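Local structure of alpha-actinin-like protein 1 (Schizosaccharomyces pombe, 5BVR) at residues Thr22-Arg27 / Leu49-Asp54; Leu44-Leu49 / Val74-Glu79; Lys84-Thr89 / Trp109-Arg114; Gly199-Ile204 / Val224-His229. The protein binds actin filaments through the N-terminal actin-binding domain seen in this chain and takes part in actin-ring formation, cytokinesis and septation. One frame throughout, in Å; residues are numbered along the deposited sequence.

Contact 1 of 4, residues Thr22-Arg27 / Leu49-Asp54; sequences TKLSSR and LEIIGD
The end of helix 11-25, running on to R27, lies beside the last turn of helix 43-53, with K23 and I51 nearest in backbone at 6.8 Å between their CA atoms. Both belong to the first calponin-homology (CH) domain of the actin-binding domain, where the contact sits at the surface. I51 is its centre. With CG1 anti to its own carbonyl carbon (chi1 -63°), it reaches across to meet R27 tip to tip, and its end methyl CD1 comes to 3.4 Å from the carbonyl oxygen K23 O. That oxygen is doubly gripped from within its own segment, by S26 N and by S26 OG, the latter at 2.5 Å from K23 O and in the carbonyl plane. The hydroxyl is placed there by a chi1 of 77°, between the S26 backbone N and carbonyl carbon. K23 itself bends at chi2, so that its CG, CD and CE run across the methyl CG2 of I52 at about a right angle. R27 stretches from CG to NE and lays one face of its guanidinium over I51, whose CG1 is 3.3 Å from R27 NE. No direct salt bridge follows: R27 NH1 stays 4.4 Å from E50 OE1, and a water spans them, its bond from NH1 being weak. The other carboxylate oxygen, E50 OE2, is bound to the backbone N of L57. A second water, at the edge of the guanidinium and in its plane, accepts from R27 NH2 at 3.0 Å and donates to E50 O at 3.2 Å.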
loop_
_atom_site.group_PDB
_atom_site.type_symbol
_atom_site.label_atom_id
_atom_site.label_comp_id
_atom_site.label_asym_id
_atom_site.label_seq_id
_atom_site.Cartn_x
_atom_site.Cartn_y
_atom_site.Cartn_z
ATOM N N THR A 22 3.858 -3.801 7.495
ATOM C CA THR A 22 2.720 -4.691 7.727
ATOM C C THR A 22 3.027 -6.122 7.264
ATOM O O THR A 22 2.568 -7.091 7.857
ATOM C CB THR A 22 1.406 -4.208 7.049
ATOM O OG1 THR A 22 1.517 -4.287 5.623
ATOM C CG2 THR A 22 1.061 -2.814 7.477
ATOM N N LYS A 23 3.805 -6.259 6.197
ATOM C CA LYS A 23 4.176 -7.573 5.707
ATOM C C LYS A 23 5.226 -8.233 6.616
ATOM O O LYS A 23 5.046 -9.377 7.087
ATOM C CB LYS A 23 4.683 -7.478 4.274
ATOM C CG LYS A 23 3.696 -6.891 3.278
ATOM C CD LYS A 23 2.327 -7.541 3.312
ATOM C CE LYS A 23 1.413 -6.877 2.297
ATOM N NZ LYS A 23 0.070 -7.513 2.305
ATOM N N LEU A 24 6.306 -7.513 6.886
ATOM C CA LEU A 24 7.363 -8.023 7.753
ATOM C C LEU A 24 6.838 -8.412 9.137
ATOM O O LEU A 24 7.246 -9.438 9.685
ATOM C CB LEU A 24 8.468 -6.987 7.913
ATOM C CG LEU A 24 9.312 -6.670 6.680
ATOM C CD1 LEU A 24 10.267 -5.546 7.012
ATOM C CD2 LEU A 24 10.076 -7.899 6.222
ATOM N N SER A 25 5.954 -7.595 9.706
ATOM C CA SER A 25 5.428 -7.863 11.044
ATOM C C SER A 25 4.580 -9.124 11.080
ATOM O O SER A 25 4.400 -9.723 12.143
ATOM C CB SER A 25 4.618 -6.677 11.552
ATOM O OG SER A 25 5.465 -5.552 11.723
ATOM N N SER A 26 4.075 -9.544 9.928
ATOM C CA SER A 26 3.298 -10.777 9.873
ATOM C C SER A 26 4.156 -12.008 10.216
ATOM O O SER A 26 3.628 -13.103 10.422
ATOM C CB SER A 26 2.621 -10.938 8.506
ATOM O OG SER A 26 3.534 -11.368 7.520
ATOM N N ARG A 27 5.473 -11.819 10.297
ATOM C CA ARG A 27 6.399 -12.880 10.698
ATOM C C ARG A 27 7.379 -12.394 11.769
ATOM O O ARG A 27 8.473 -12.942 11.920
ATOM C CB ARG A 27 7.162 -13.393 9.482
ATOM C CG ARG A 27 6.255 -13.924 8.393
ATOM C CD ARG A 27 7.049 -14.542 7.256
ATOM N NE ARG A 27 6.170 -15.163 6.266
ATOM C CZ ARG A 27 6.588 -15.792 5.168
ATOM N NH1 ARG A 27 7.885 -15.889 4.897
ATOM N NH2 ARG A 27 5.701 -16.329 4.338
ATOM N N LEU A 49 9.688 -10.591 -0.171
ATOM C CA LEU A 49 9.293 -11.344 -1.351
ATOM C C LEU A 49 8.749 -12.724 -0.984
ATOM O O LEU A 49 7.775 -13.185 -1.572
ATOM C CB LEU A 49 10.458 -11.457 -2.331
ATOM C CG LEU A 49 10.844 -10.136 -2.987
ATOM C CD1 LEU A 49 12.212 -10.257 -3.674
ATOM C CD2 LEU A 49 9.788 -9.665 -3.995
ATOM N N GLU A 50 9.351 -13.368 0.006
ATOM C CA GLU A 50 8.855 -14.664 0.459
ATOM C C GLU A 50 7.426 -14.521 0.979
ATOM O O GLU A 50 6.572 -15.368 0.712
ATOM C CB GLU A 50 9.766 -15.238 1.542
ATOM C CG GLU A 50 11.094 -15.741 0.988
ATOM C CD GLU A 50 11.978 -16.400 2.025
ATOM O OE1 GLU A 50 11.948 -15.973 3.205
ATOM O OE2 GLU A 50 12.715 -17.344 1.650
ATOM N N ILE A 51 7.176 -13.429 1.689
ATOM C CA ILE A 51 5.881 -13.169 2.306
ATOM C C ILE A 51 4.804 -12.856 1.276
ATOM O O ILE A 51 3.737 -13.494 1.250
ATOM C CB ILE A 51 5.985 -12.024 3.341
ATOM C CG1 ILE A 51 6.923 -12.434 4.492
ATOM C CG2 ILE A 51 4.592 -11.647 3.902
ATOM C CD1 ILE A 51 7.332 -11.305 5.398
ATOM N N ILE A 52 5.047 -11.861 0.434
ATOM C CA ILE A 52 4.020 -11.441 -0.515
ATOM C C ILE A 52 3.905 -12.395 -1.701
ATOM O O ILE A 52 2.845 -12.474 -2.334
ATOM C CB ILE A 52 4.218 -9.982 -0.976
ATOM C CG1 ILE A 52 5.509 -9.816 -1.802
ATOM C CG2 ILE A 52 4.231 -9.050 0.232
ATOM C CD1 ILE A 52 5.819 -8.390 -2.252
ATOM N N GLY A 53 4.986 -13.105 -1.997
ATOM C CA GLY A 53 5.024 -14.067 -3.085
ATOM C C GLY A 53 4.654 -15.491 -2.678
ATOM O O GLY A 53 4.495 -16.338 -3.547
ATOM N N ASP A 54 4.537 -15.750 -1.375
ATOM C CA ASP A 54 4.191 -17.089 -0.864
ATOM C C ASP A 54 5.157 -18.128 -1.412
ATOM O O ASP A 54 4.768 -19.190 -1.903
ATOM C CB ASP A 54 2.742 -17.437 -1.211
ATOM C CG ASP A 54 2.291 -18.748 -0.599
ATOM O OD1 ASP A 54 2.815 -19.123 0.471
ATOM O OD2 ASP A 54 1.415 -19.402 -1.205
HETATM O O HOH W 1 10.533 -14.207 4.983
HETATM O O HOH W 2 7.105 -18.025 2.341
#

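Contact 2 of 4, residues Leu44-Leu49 / Val74-Glu79; sequences LLIQLL and VNKALE
Apolar packing carries most of this buried contact, in which helices 43-53 and 67-83 of the first CH domain run roughly side by side: their short segments point 29° apart and their axes approach to 9.1 Å. The small side chain of A77 makes the closeness possible. Its CB points toward helix 43-53, and the backbones are nearest here, I46 CA and A77 CA being 5.5 Å apart. Two leucines one helical turn apart, L45 and L49, converge on that methyl. L45 arrives with CG anti to its backbone N (chi1 -175°) and sets CD2 at 3.7 Å from A77 CB; its CG is almost as near. L49 has the other common leucine shape, CG anti to the carbonyl carbon, and brings CD1 to 3.7 Å from A77 CB and equally close to the carbonyl oxygen A77 O. I46 adds a looser touch through CG1, 4.2 Å from A77 CB.

The aliphatic part of a charged chain supplies the remaining contact. K76 is extended as far as CE, and its CD meets the methyl I46 CD1 at 4.1 Å, the two chains crossing at about a right angle. Beyond CD the lysine turns at chi4 (75°), and its ammonium NZ is hydrogen-bonded to L57 O, with a weaker bond to R59 O, in the loop between the helices. No hydrogen bond joins the two segments themselves.

Around this pair, L111 of helix 101-117 packs on L45, L48 and L49, helix 11-25 meets L48 through W19, F20 and K23, and I96 of helix 93-97 touches V74 and L78.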
loop_
_atom_site.group_PDB
_atom_site.type_symbol
_atom_site.label_atom_id
_atom_site.label_comp_id
_atom_site.label_asym_id
_atom_site.label_seq_id
_atom_site.Cartn_x
_atom_site.Cartn_y
_atom_site.Cartn_z
ATOM N N LEU A 44 15.875 -7.875 4.053
ATOM C CA LEU A 44 14.456 -7.561 4.235
ATOM C C LEU A 44 13.700 -7.623 2.918
ATOM O O LEU A 44 12.517 -7.983 2.885
ATOM C CB LEU A 44 14.272 -6.216 4.912
ATOM C CG LEU A 44 14.732 -6.153 6.370
ATOM C CD1 LEU A 44 14.404 -4.804 6.944
ATOM C CD2 LEU A 44 14.144 -7.266 7.248
ATOM N N LEU A 45 14.373 -7.286 1.823
ATOM C CA LEU A 45 13.754 -7.434 0.514
ATOM C C LEU A 45 13.471 -8.908 0.215
ATOM O O LEU A 45 12.382 -9.277 -0.199
ATOM C CB LEU A 45 14.641 -6.819 -0.558
ATOM C CG LEU A 45 14.123 -6.769 -1.982
ATOM C CD1 LEU A 45 12.767 -6.064 -2.023
ATOM C CD2 LEU A 45 15.154 -6.052 -2.860
ATOM N N ILE A 46 14.438 -9.780 0.455
ATOM C CA ILE A 46 14.193 -11.200 0.252
ATOM C C ILE A 46 13.042 -11.688 1.113
ATOM O O ILE A 46 12.146 -12.388 0.625
ATOM C CB ILE A 46 15.452 -12.003 0.548
ATOM C CG1 ILE A 46 16.471 -11.773 -0.569
ATOM C CG2 ILE A 46 15.144 -13.519 0.703
ATOM C CD1 ILE A 46 17.880 -12.267 -0.219
ATOM N N GLN A 47 13.061 -11.326 2.389
ATOM C CA GLN A 47 12.004 -11.746 3.292
ATOM C C GLN A 47 10.641 -11.195 2.855
ATOM O O GLN A 47 9.646 -11.931 2.876
ATOM C CB GLN A 47 12.342 -11.355 4.728
ATOM C CG GLN A 47 13.556 -12.134 5.255
ATOM C CD GLN A 47 14.010 -11.720 6.647
ATOM O OE1 GLN A 47 13.988 -10.548 7.008
ATOM N NE2 GLN A 47 14.424 -12.697 7.434
ATOM N N LEU A 48 10.576 -9.928 2.462
ATOM C CA LEU A 48 9.337 -9.372 1.906
ATOM C C LEU A 48 8.809 -10.240 0.760
ATOM O O LEU A 48 7.624 -10.598 0.719
ATOM C CB LEU A 48 9.535 -7.937 1.405
ATOM C CG LEU A 48 8.295 -7.312 0.753
ATOM C CD1 LEU A 48 7.212 -7.036 1.778
ATOM C CD2 LEU A 48 8.680 -6.038 0.023
ATOM N N LEU A 49 9.688 -10.591 -0.171
ATOM C CA LEU A 49 9.293 -11.344 -1.351
ATOM C C LEU A 49 8.749 -12.724 -0.984
ATOM O O LEU A 49 7.775 -13.185 -1.572
ATOM C CB LEU A 49 10.458 -11.457 -2.331
ATOM C CG LEU A 49 10.844 -10.136 -2.987
ATOM C CD1 LEU A 49 12.212 -10.257 -3.674
ATOM C CD2 LEU A 49 9.788 -9.665 -3.995
ATOM N N VAL A 74 20.863 -8.911 -2.963
ATOM C CA VAL A 74 19.963 -8.071 -3.716
ATOM C C VAL A 74 19.719 -8.656 -5.114
ATOM O O VAL A 74 18.590 -8.620 -5.622
ATOM C CB VAL A 74 20.498 -6.629 -3.795
ATOM C CG1 VAL A 74 19.647 -5.806 -4.721
ATOM C CG2 VAL A 74 20.508 -5.991 -2.428
ATOM N N ASN A 75 20.774 -9.182 -5.730
ATOM C CA ASN A 75 20.653 -9.772 -7.047
ATOM C C ASN A 75 19.678 -10.962 -7.002
ATOM O O ASN A 75 18.872 -11.133 -7.909
ATOM C CB ASN A 75 22.024 -10.190 -7.572
ATOM C CG ASN A 75 21.980 -10.702 -8.991
ATOM O OD1 ASN A 75 21.676 -9.964 -9.923
ATOM N ND2 ASN A 75 22.299 -11.976 -9.163
ATOM N N LYS A 76 19.740 -11.755 -5.934
ATOM C CA LYS A 76 18.779 -12.850 -5.744
ATOM C C LYS A 76 17.346 -12.322 -5.766
ATOM O O LYS A 76 16.480 -12.869 -6.448
ATOM C CB LYS A 76 19.060 -13.566 -4.416
ATOM C CG LYS A 76 18.130 -14.695 -4.093
ATOM C CD LYS A 76 18.558 -15.337 -2.789
ATOM C CE LYS A 76 17.584 -16.375 -2.324
ATOM N NZ LYS A 76 17.737 -17.599 -3.151
ATOM N N ALA A 77 17.105 -11.246 -5.028
ATOM C CA ALA A 77 15.778 -10.640 -4.988
ATOM C C ALA A 77 15.342 -10.154 -6.361
ATOM O O ALA A 77 14.207 -10.388 -6.772
ATOM C CB ALA A 77 15.768 -9.499 -4.009
ATOM N N LEU A 78 16.230 -9.439 -7.045
ATOM C CA LEU A 78 15.881 -8.868 -8.336
ATOM C C LEU A 78 15.614 -9.966 -9.345
ATOM O O LEU A 78 14.678 -9.855 -10.139
ATOM C CB LEU A 78 16.965 -7.899 -8.824
ATOM C CG LEU A 78 17.238 -6.680 -7.939
ATOM C CD1 LEU A 78 18.268 -5.780 -8.595
ATOM C CD2 LEU A 78 15.982 -5.905 -7.652
ATOM N N GLU A 79 16.399 -11.033 -9.298
ATOM C CA GLU A 79 16.187 -12.127 -10.228
ATOM C C GLU A 79 14.837 -12.783 -9.957
ATOM O O GLU A 79 14.125 -13.133 -10.910
ATOM C CB GLU A 79 17.344 -13.131 -10.162
ATOM C CG GLU A 79 18.616 -12.596 -10.823
ATOM C CD GLU A 79 18.392 -12.181 -12.273
ATOM O OE1 GLU A 79 17.742 -12.948 -13.022
ATOM O OE2 GLU A 79 18.848 -11.082 -12.656
#

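Contact 3 of 4, residues Lys84-Thr89 / Trp109-Arg114; sequences KGMPLT and WTLILR
M86, in the loop that follows helix 67-83, lays its side chain along helix 101-117 of the first CH domain. Its CB, directed toward the helix, lies 3.9 Å from the methyl T110 CG2. CG, anti to the M86 carbonyl carbon, is slightly nearer that methyl and also approaches R114 CB; M86 and T110 slide past each other in opposite directions. SD is the main point of contact, 3.6 Å from R114 CB, close to R114 CG, and 4.0 Å from L111 CD2. A bend at chi3 (-73°) turns the terminal CE back, within 4.1 Å of R114 CG. The two side chains, M86 and R114, cross at about a right angle.

Farther out, R114 bends at chi2 and brings NH2 to 4.0 Å from K84 NZ. These like charges would tend to repel; a long, weak ion pair of K84 with E55 may offset this. Two waters bridge the segments. One donates to K84 O and accepts weakly from R114 NE; the other donates to P87 O and lies 2.6 Å from T110 OG1, which is also hydrogen-bonded to G106 O.

The actin-binding region includes L88 and T89 of the loop and W109 to I112 of the helix. M86 also packs on I81 of helix 67-83 and F115 of helix 101-117, while L111 reaches inward to L45, L48, L49 and I52 of helix 43-53.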
loop_
_atom_site.group_PDB
_atom_site.type_symbol
_atom_site.label_atom_id
_atom_site.label_comp_id
_atom_site.label_asym_id
_atom_site.label_seq_id
_atom_site.Cartn_x
_atom_site.Cartn_y
_atom_site.Cartn_z
ATOM N N LYS A 84 9.150 -13.462 -12.143
ATOM C CA LYS A 84 7.696 -13.349 -12.049
ATOM C C LYS A 84 7.128 -12.382 -13.087
ATOM O O LYS A 84 5.951 -12.043 -13.034
ATOM C CB LYS A 84 7.282 -12.903 -10.638
ATOM C CG LYS A 84 7.796 -13.810 -9.506
ATOM C CD LYS A 84 7.014 -15.112 -9.375
ATOM C CE LYS A 84 5.657 -14.883 -8.724
ATOM N NZ LYS A 84 4.832 -16.130 -8.703
ATOM N N GLY A 85 7.956 -11.942 -14.027
ATOM C CA GLY A 85 7.506 -11.079 -15.106
ATOM C C GLY A 85 7.329 -9.615 -14.765
ATOM O O GLY A 85 6.660 -8.883 -15.498
ATOM N N MET A 86 7.936 -9.168 -13.670
ATOM C CA MET A 86 7.862 -7.763 -13.310
ATOM C C MET A 86 9.019 -7.020 -13.901
ATOM O O MET A 86 10.152 -7.520 -13.873
ATOM C CB MET A 86 7.902 -7.576 -11.798
ATOM C CG MET A 86 6.566 -7.724 -11.128
ATOM S SD MET A 86 6.692 -7.957 -9.369
ATOM C CE MET A 86 7.297 -9.632 -9.238
ATOM N N PRO A 87 8.762 -5.789 -14.372
ATOM C CA PRO A 87 9.814 -4.945 -14.946
ATOM C C PRO A 87 10.805 -4.490 -13.889
ATOM O O PRO A 87 10.380 -4.020 -12.831
ATOM C CB PRO A 87 9.037 -3.731 -15.452
ATOM C CG PRO A 87 7.860 -3.641 -14.536
ATOM C CD PRO A 87 7.486 -5.054 -14.234
ATOM N N LEU A 88 12.094 -4.648 -14.160
ATOM C CA LEU A 88 13.120 -3.981 -13.369
ATOM C C LEU A 88 13.848 -3.010 -14.272
ATOM O O LEU A 88 15.058 -3.099 -14.487
ATOM C CB LEU A 88 14.068 -4.987 -12.730
ATOM C CG LEU A 88 13.358 -5.840 -11.671
ATOM C CD1 LEU A 88 14.334 -6.764 -10.992
ATOM C CD2 LEU A 88 12.635 -4.984 -10.629
ATOM N N THR A 89 13.057 -2.086 -14.803
ATOM C CA THR A 89 13.541 -1.040 -15.678
ATOM C C THR A 89 14.547 -0.160 -14.952
ATOM O O THR A 89 14.207 0.544 -14.002
ATOM C CB THR A 89 12.372 -0.172 -16.216
ATOM O OG1 THR A 89 12.893 0.977 -16.895
ATOM C CG2 THR A 89 11.439 0.293 -15.087
ATOM N N TRP A 109 6.870 0.109 -5.406
ATOM C CA TRP A 109 5.596 0.266 -6.102
ATOM C C TRP A 109 5.323 -0.923 -7.035
ATOM O O TRP A 109 4.220 -1.451 -7.073
ATOM C CB TRP A 109 5.523 1.575 -6.885
ATOM C CG TRP A 109 4.268 1.656 -7.709
ATOM C CD1 TRP A 109 4.191 1.698 -9.072
ATOM C CD2 TRP A 109 2.915 1.626 -7.227
ATOM N NE1 TRP A 109 2.876 1.725 -9.469
ATOM C CE2 TRP A 109 2.073 1.683 -8.356
ATOM C CE3 TRP A 109 2.340 1.572 -5.952
ATOM C CZ2 TRP A 109 0.685 1.680 -8.251
ATOM C CZ3 TRP A 109 0.964 1.577 -5.845
ATOM C CH2 TRP A 109 0.148 1.631 -6.989
ATOM N N THR A 110 6.346 -1.387 -7.740
ATOM C CA THR A 110 6.185 -2.528 -8.617
ATOM C C THR A 110 5.656 -3.742 -7.831
ATOM O O THR A 110 4.782 -4.467 -8.314
ATOM C CB THR A 110 7.525 -2.843 -9.311
ATOM O OG1 THR A 110 7.818 -1.771 -10.216
ATOM C CG2 THR A 110 7.440 -4.121 -10.130
ATOM N N LEU A 111 6.168 -3.917 -6.613
ATOM C CA LEU A 111 5.755 -5.022 -5.747
ATOM C C LEU A 111 4.336 -4.813 -5.211
ATOM O O LEU A 111 3.559 -5.741 -5.174
ATOM C CB LEU A 111 6.746 -5.214 -4.598
ATOM C CG LEU A 111 8.202 -5.496 -5.018
ATOM C CD1 LEU A 111 9.050 -5.687 -3.784
ATOM C CD2 LEU A 111 8.284 -6.714 -5.905
ATOM N N ILE A 112 3.997 -3.579 -4.837
ATOM C CA ILE A 112 2.636 -3.290 -4.382
ATOM C C ILE A 112 1.681 -3.568 -5.530
ATOM O O ILE A 112 0.630 -4.200 -5.368
ATOM C CB ILE A 112 2.538 -1.827 -3.871
ATOM C CG1 ILE A 112 3.303 -1.696 -2.567
ATOM C CG2 ILE A 112 1.069 -1.441 -3.624
ATOM C CD1 ILE A 112 3.533 -0.243 -2.126
ATOM N N LEU A 113 2.036 -3.115 -6.713
ATOM C CA LEU A 113 1.135 -3.272 -7.850
ATOM C C LEU A 113 0.907 -4.744 -8.143
ATOM O O LEU A 113 -0.223 -5.181 -8.344
ATOM C CB LEU A 113 1.712 -2.564 -9.074
ATOM C CG LEU A 113 0.828 -2.620 -10.324
ATOM C CD1 LEU A 113 -0.570 -2.056 -10.049
ATOM C CD2 LEU A 113 1.511 -1.855 -11.453
ATOM N N ARG A 114 1.972 -5.540 -8.083
ATOM C CA ARG A 114 1.838 -6.925 -8.463
ATOM C C ARG A 114 1.157 -7.738 -7.374
ATOM O O ARG A 114 0.286 -8.567 -7.654
ATOM C CB ARG A 114 3.206 -7.530 -8.758
ATOM C CG ARG A 114 3.204 -9.026 -8.973
ATOM C CD ARG A 114 2.365 -9.499 -10.140
ATOM N NE ARG A 114 2.624 -10.916 -10.363
ATOM C CZ ARG A 114 2.081 -11.899 -9.650
ATOM N NH1 ARG A 114 1.215 -11.631 -8.676
ATOM N NH2 ARG A 114 2.397 -13.157 -9.917
HETATM O O HOH W 3 3.917 -10.013 -12.689
HETATM O O HOH W 4 10.252 -1.903 -11.173
#

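Contact 4 of 4, residues Gly199-Ile204 / Val224-His229; sequences GIPRLI and VAEYFH
I200 takes a chi1 of -70°, CG1 anti to its carbonyl carbon, and a chi2 of 162°, which carries CD1 over the ring of Y227; E226, bent at chi2, folds its carboxylate against P201 and L203. Both segments lie in the second CH domain, where the loop after helix 183-198 packs on the long C-terminal helix 217-234. A buried CH-pi contact anchors it: the methyl I200 CD1 sits above the centre of the Y227 ring, while the branch methyl I200 CG2 touches Y227 CE1 at 3.9 Å and E226 CB at 3.8 Å. The phenol Y227 OH is hydrogen-bonded to Y223 OH one turn earlier, and the two tyrosine rings meet edge-to-face.

Around the carboxylate of E226 the loop offers only carbon. P201 crosses it at about a right angle, with CD 3.6 Å from E226 OE1, and L203 places CD1 3.7 Å from E226 OE2. P201 and L203 also touch T22 of helix 11-25, so this loop faces the first CH domain. At the ring itself, I200 CD1 stands 3.9 Å from the Y227 centroid and 10° off its normal.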
loop_
_atom_site.group_PDB
_atom_site.type_symbol
_atom_site.label_atom_id
_atom_site.label_comp_id
_atom_site.label_asym_id
_atom_site.label_seq_id
_atom_site.Cartn_x
_atom_site.Cartn_y
_atom_site.Cartn_z
ATOM N N GLY A 199 -9.633 -3.885 11.025
ATOM C CA GLY A 199 -8.269 -4.397 10.898
ATOM C C GLY A 199 -7.464 -3.834 9.735
ATOM O O GLY A 199 -6.461 -4.433 9.310
ATOM N N ILE A 200 -7.900 -2.701 9.197
ATOM C CA ILE A 200 -7.216 -2.079 8.073
ATOM C C ILE A 200 -6.066 -1.204 8.610
ATOM O O ILE A 200 -6.317 -0.234 9.319
ATOM C CB ILE A 200 -8.200 -1.236 7.253
ATOM C CG1 ILE A 200 -9.191 -2.151 6.513
ATOM C CG2 ILE A 200 -7.453 -0.341 6.262
ATOM C CD1 ILE A 200 -10.467 -1.450 6.007
ATOM N N PRO A 201 -4.812 -1.531 8.257
ATOM C CA PRO A 201 -3.690 -0.781 8.829
ATOM C C PRO A 201 -3.671 0.658 8.352
ATOM O O PRO A 201 -4.017 0.944 7.209
ATOM C CB PRO A 201 -2.464 -1.528 8.294
ATOM C CG PRO A 201 -2.894 -2.099 7.005
ATOM C CD PRO A 201 -4.357 -2.482 7.223
ATOM N N ARG A 202 -3.231 1.546 9.232
ATOM C CA ARG A 202 -3.202 2.969 8.948
ATOM C C ARG A 202 -1.969 3.318 8.122
ATOM O O ARG A 202 -0.957 3.774 8.671
ATOM C CB ARG A 202 -3.184 3.734 10.261
ATOM C CG ARG A 202 -3.159 5.237 10.118
ATOM C CD ARG A 202 -2.964 5.874 11.471
ATOM N NE ARG A 202 -4.120 5.599 12.311
ATOM C CZ ARG A 202 -5.189 6.383 12.388
ATOM N NH1 ARG A 202 -5.254 7.515 11.701
ATOM N NH2 ARG A 202 -6.194 6.037 13.170
ATOM N N LEU A 203 -2.042 3.106 6.818
ATOM C CA LEU A 203 -0.889 3.313 5.956
ATOM C C LEU A 203 -0.618 4.775 5.620
ATOM O O LEU A 203 0.483 5.077 5.170
ATOM C CB LEU A 203 -1.030 2.523 4.645
ATOM C CG LEU A 203 -1.184 1.009 4.825
ATOM C CD1 LEU A 203 -1.155 0.332 3.467
ATOM C CD2 LEU A 203 -0.100 0.377 5.729
ATOM N N ILE A 204 -1.624 5.643 5.770
ATOM C CA ILE A 204 -1.481 7.069 5.470
ATOM C C ILE A 204 -1.994 7.896 6.630
ATOM O O ILE A 204 -2.910 7.498 7.335
ATOM C CB ILE A 204 -2.191 7.468 4.160
ATOM C CG1 ILE A 204 -3.690 7.179 4.220
ATOM C CG2 ILE A 204 -1.561 6.775 3.000
ATOM C CD1 ILE A 204 -4.438 7.586 2.957
ATOM N N VAL A 224 -6.225 2.270 -0.170
ATOM C CA VAL A 224 -7.566 1.887 -0.588
ATOM C C VAL A 224 -7.600 0.387 -0.911
ATOM O O VAL A 224 -8.607 -0.288 -0.637
ATOM C CB VAL A 224 -8.017 2.720 -1.785
ATOM C CG1 VAL A 224 -9.296 2.143 -2.404
ATOM C CG2 VAL A 224 -8.236 4.160 -1.357
ATOM N N ALA A 225 -6.522 -0.170 -1.465
ATOM C CA ALA A 225 -6.472 -1.616 -1.725
ATOM C C ALA A 225 -6.704 -2.423 -0.442
ATOM O O ALA A 225 -7.253 -3.551 -0.491
ATOM C CB ALA A 225 -5.129 -2.019 -2.346
ATOM N N GLU A 226 -6.302 -1.889 0.712
ATOM C CA GLU A 226 -6.539 -2.585 1.991
ATOM C C GLU A 226 -8.035 -2.718 2.257
ATOM O O GLU A 226 -8.479 -3.726 2.815
ATOM C CB GLU A 226 -5.886 -1.891 3.193
ATOM C CG GLU A 226 -4.357 -1.810 3.132
ATOM C CD GLU A 226 -3.645 -3.099 3.470
ATOM O OE1 GLU A 226 -4.297 -4.035 3.968
ATOM O OE2 GLU A 226 -2.417 -3.163 3.244
ATOM N N TYR A 227 -8.808 -1.702 1.889
ATOM C CA TYR A 227 -10.254 -1.763 2.021
ATOM C C TYR A 227 -10.840 -2.867 1.148
ATOM O O TYR A 227 -11.657 -3.667 1.600
ATOM C CB TYR A 227 -10.914 -0.429 1.652
ATOM C CG TYR A 227 -10.748 0.667 2.690
ATOM C CD1 TYR A 227 -9.496 1.176 2.999
ATOM C CD2 TYR A 227 -11.842 1.224 3.321
ATOM C CE1 TYR A 227 -9.351 2.178 3.951
ATOM C CE2 TYR A 227 -11.705 2.210 4.262
ATOM C CZ TYR A 227 -10.464 2.698 4.563
ATOM O OH TYR A 227 -10.370 3.685 5.507
ATOM N N PHE A 228 -10.450 -2.922 -0.107
ATOM C CA PHE A 228 -10.930 -3.965 -0.999
ATOM C C PHE A 228 -10.665 -5.353 -0.415
ATOM O O PHE A 228 -11.559 -6.219 -0.359
ATOM C CB PHE A 228 -10.251 -3.889 -2.363
ATOM C CG PHE A 228 -10.641 -5.020 -3.265
ATOM C CD1 PHE A 228 -11.808 -4.943 -4.017
ATOM C CD2 PHE A 228 -9.907 -6.204 -3.295
ATOM C CE1 PHE A 228 -12.210 -6.007 -4.819
ATOM C CE2 PHE A 228 -10.306 -7.261 -4.105
ATOM C CZ PHE A 228 -11.469 -7.151 -4.865
ATOM N N HIS A 229 -9.430 -5.607 -0.005
ATOM C CA HIS A 229 -9.106 -6.959 0.456
ATOM C C HIS A 229 -9.791 -7.271 1.783
ATOM O O HIS A 229 -10.335 -8.383 1.973
ATOM C CB HIS A 229 -7.605 -7.174 0.577
ATOM C CG HIS A 229 -6.894 -7.229 -0.739
ATOM N ND1 HIS A 229 -7.068 -8.264 -1.637
ATOM C CD2 HIS A 229 -6.051 -6.351 -1.332
ATOM C CE1 HIS A 229 -6.325 -8.037 -2.710
ATOM N NE2 HIS A 229 -5.699 -6.885 -2.546
#

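Contacts 1, 2 and 3 lie in the first CH domain and interlock: contacts 1 and 2 share L49 on helix 43-53, their centres about 12 Å apart, and K23 CB touches L48 CD1 at 3.6 Å. L111 of contact 3 joins both, its CD2 being 3.8 Å from L49 CD2. Contact 4 belongs to the second CH domain, yet T22 CG2 of contact 1 packs on P201 CB and L203 CD2, each at 3.8 Å, linking the domains. Contacts 2 and 4 are farthest apart, about 24 Å between centres. Contact 3 overlaps the actin-binding region; a bound zinc ion lies about 12 Å from the T110 side chain, and one lies about 9 Å from that of Y227.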